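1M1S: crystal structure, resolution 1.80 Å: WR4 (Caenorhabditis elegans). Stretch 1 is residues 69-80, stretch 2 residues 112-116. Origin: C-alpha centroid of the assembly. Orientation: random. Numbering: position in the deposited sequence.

Stretch 1, residues 69-80: DINRLPGPPKED
Stretch 2, residues 112-116: KLIAA

The contact is a short antiparallel β pairing, in which Glu-79 and Asp-80 line up with Ile-114 and Leu-113 while Ile-70 and Arg-72, earlier in the chain, reach the same partner with their side chains. Asp-80 and Leu-113 form the hydrogen-bonded pair, CA to CA 4.9 Å: Asp-80 N donates to Leu-113 O at 2.7 Å, and Leu-113 N to Asp-80 O, also at 2.7 Å. Glu-79 and Ile-114 form the non-hydrogen-bonded pair, CA to CA 4.3 Å, where Glu-79 CA approaches Leu-113 O at 3.3 Å in a CA-H...O contact. One step on, Ala-115 N donates to Lys-78 O at 2.9 Å. Lys-78 N is 3.0 Å from Ala-115 O, but the angle is too poor for a hydrogen bond; Pro-77 CA lies 3.0 Å from the same Ala-115 O, and Pro-77 CB 3.9 Å from Ala-116 CA.

Extended backbones (phi/psi -109/144 at Glu-79, -141/176 at Asp-80, -134/96 at Leu-113, -98/118 at Ile-114) alternate the side chains. Glu-79 (m, t) and Ile-114 (m, t) share one face; Glu-79 CG and OE2 each lie 3.9 Å from Ile-114 CG2, so the long glutamate side chain lies beside the isoleucine in an exposed position. Asp-80 (m) and Leu-113 (m, t) share the other, CB to CB 4.4 Å. There buried Leu-113 meets the m, t side chain of Ile-70, CD2 to CD1 3.9 Å, an apolar contact suited to two branched hydrocarbons.

Arg-72 (t, p, t, chi4 -170°) lays one guanidinium face over Ala-115, NH1 to CB 3.4 Å; the small methyl lets the planar group come close. Its NH2 donates to Pro-76 O at 2.8 Å, tying the Pro-rich loop back to the arginine. Lys-78 starts p, t, and its NZ donates to Glu-79 O at 2.8 Å, with a long salt bridge from NZ to Asp-80 OD1 at 3.9 Å.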

# COMPACT_ATOMS: atom_id res chain seq x y z
N ASP A 69 -3.76 -5.74 -2.91
CA ASP A 69 -5.09 -6.30 -2.79
C ASP A 69 -5.82 -5.83 -1.52
O ASP A 69 -5.43 -6.25 -0.43
CB ASP A 69 -5.06 -7.82 -2.88
CG ASP A 69 -4.62 -8.33 -4.20
OD1 ASP A 69 -4.53 -7.44 -5.10
OD2 ASP A 69 -4.39 -9.53 -4.37
N ILE A 70 -6.80 -4.93 -1.66
CA ILE A 70 -7.64 -4.41 -0.56
C ILE A 70 -9.00 -5.12 -0.73
O ILE A 70 -9.50 -5.16 -1.85
CB ILE A 70 -7.81 -2.87 -0.70
CG1 ILE A 70 -6.47 -2.25 -0.94
CG2 ILE A 70 -8.55 -2.29 0.45
CD1 ILE A 70 -6.47 -0.76 -1.27
N ASN A 71 -9.59 -5.68 0.33
CA ASN A 71 -10.86 -6.38 0.15
C ASN A 71 -11.89 -5.88 1.14
O ASN A 71 -11.73 -6.03 2.36
CB ASN A 71 -10.67 -7.89 0.23
CG ASN A 71 -11.93 -8.67 -0.11
OD1 ASN A 71 -12.66 -8.30 -1.04
ND2 ASN A 71 -12.23 -9.71 0.68
N ARG A 72 -12.96 -5.26 0.62
CA ARG A 72 -14.03 -4.76 1.46
C ARG A 72 -14.98 -5.89 1.83
O ARG A 72 -15.36 -6.73 0.99
CB ARG A 72 -14.80 -3.61 0.78
CG ARG A 72 -16.07 -3.10 1.49
CD ARG A 72 -15.79 -2.31 2.78
NE ARG A 72 -17.02 -2.08 3.55
CZ ARG A 72 -17.13 -1.26 4.61
NH1 ARG A 72 -16.08 -0.57 5.04
NH2 ARG A 72 -18.31 -1.09 5.20
N LEU A 73 -15.28 -5.94 3.12
CA LEU A 73 -16.16 -6.92 3.73
C LEU A 73 -17.39 -6.18 4.27
O LEU A 73 -17.37 -4.96 4.44
CB LEU A 73 -15.42 -7.57 4.90
CG LEU A 73 -14.09 -8.23 4.54
CD1 LEU A 73 -13.14 -8.17 5.72
CD2 LEU A 73 -14.32 -9.65 4.04
N PRO A 74 -18.50 -6.91 4.50
CA PRO A 74 -19.71 -6.25 5.02
C PRO A 74 -19.45 -5.37 6.27
O PRO A 74 -18.80 -5.80 7.23
CB PRO A 74 -20.62 -7.43 5.36
CG PRO A 74 -20.18 -8.55 4.49
CD PRO A 74 -18.76 -8.30 4.09
N GLY A 75 -19.88 -4.12 6.20
CA GLY A 75 -19.72 -3.22 7.33
C GLY A 75 -20.47 -1.92 7.11
O GLY A 75 -21.20 -1.80 6.13
N PRO A 76 -20.29 -0.91 7.99
CA PRO A 76 -20.95 0.39 7.88
C PRO A 76 -20.38 1.29 6.81
O PRO A 76 -19.19 1.22 6.51
CB PRO A 76 -20.66 1.02 9.23
CG PRO A 76 -19.31 0.50 9.57
CD PRO A 76 -19.45 -0.95 9.20
N PRO A 77 -21.22 2.15 6.22
CA PRO A 77 -20.74 3.08 5.19
C PRO A 77 -19.93 4.24 5.80
O PRO A 77 -20.50 5.18 6.36
CB PRO A 77 -22.04 3.60 4.56
CG PRO A 77 -23.03 3.47 5.65
CD PRO A 77 -22.69 2.11 6.21
N LYS A 78 -18.61 4.13 5.73
CA LYS A 78 -17.72 5.18 6.24
C LYS A 78 -16.45 5.23 5.40
O LYS A 78 -16.27 4.46 4.47
CB LYS A 78 -17.37 4.95 7.71
CG LYS A 78 -16.46 3.79 7.98
CD LYS A 78 -16.16 3.67 9.46
CE LYS A 78 -14.77 4.22 9.83
NZ LYS A 78 -14.58 5.69 9.67
N GLU A 79 -15.59 6.17 5.75
CA GLU A 79 -14.34 6.32 5.06
C GLU A 79 -13.20 5.87 5.97
O GLU A 79 -13.27 6.03 7.20
CB GLU A 79 -14.20 7.78 4.62
CG GLU A 79 -15.30 8.18 3.63
CD GLU A 79 -15.19 9.60 3.10
OE1 GLU A 79 -14.20 10.31 3.41
OE2 GLU A 79 -16.12 10.01 2.36
N ASP A 80 -12.19 5.25 5.35
CA ASP A 80 -11.00 4.76 6.05
C ASP A 80 -9.79 5.01 5.18
O ASP A 80 -9.93 5.47 4.05
CB ASP A 80 -11.15 3.28 6.35
CG ASP A 80 -12.06 3.02 7.51
OD1 ASP A 80 -11.63 3.28 8.64
OD2 ASP A 80 -13.20 2.58 7.29
N LYS A 112 -7.30 6.47 0.06
CA LYS A 112 -8.58 6.65 0.71
C LYS A 112 -9.41 5.41 0.44
O LYS A 112 -9.24 4.78 -0.59
CB LYS A 112 -9.32 7.84 0.12
CG LYS A 112 -8.51 9.11 -0.02
CD LYS A 112 -9.44 10.25 -0.45
CE LYS A 112 -8.88 11.61 -0.08
NZ LYS A 112 -9.90 12.70 -0.03
N LEU A 113 -10.26 5.05 1.39
CA LEU A 113 -11.14 3.90 1.22
C LEU A 113 -12.56 4.32 1.66
O LEU A 113 -12.88 4.36 2.85
CB LEU A 113 -10.62 2.68 2.00
CG LEU A 113 -9.22 2.12 1.67
CD1 LEU A 113 -8.84 1.01 2.64
CD2 LEU A 113 -9.13 1.64 0.22
N ILE A 114 -13.37 4.71 0.67
CA ILE A 114 -14.74 5.17 0.89
C ILE A 114 -15.72 4.04 0.64
O ILE A 114 -15.81 3.53 -0.47
CB ILE A 114 -15.12 6.33 -0.08
CG1 ILE A 114 -14.12 7.49 0.01
CG2 ILE A 114 -16.52 6.81 0.24
CD1 ILE A 114 -14.26 8.52 -1.12
N ALA A 115 -16.46 3.66 1.67
CA ALA A 115 -17.45 2.59 1.56
C ALA A 115 -18.80 3.22 1.74
O ALA A 115 -19.10 3.76 2.79
CB ALA A 115 -17.22 1.55 2.62
N ALA A 116 -19.62 3.19 0.70
CA ALA A 116 -20.93 3.80 0.81
C ALA A 116 -21.99 3.07 0.01
O ALA A 116 -22.27 1.91 0.36
CB ALA A 116 -20.87 5.27 0.41
OXT ALA A 116 -22.56 3.68 -0.92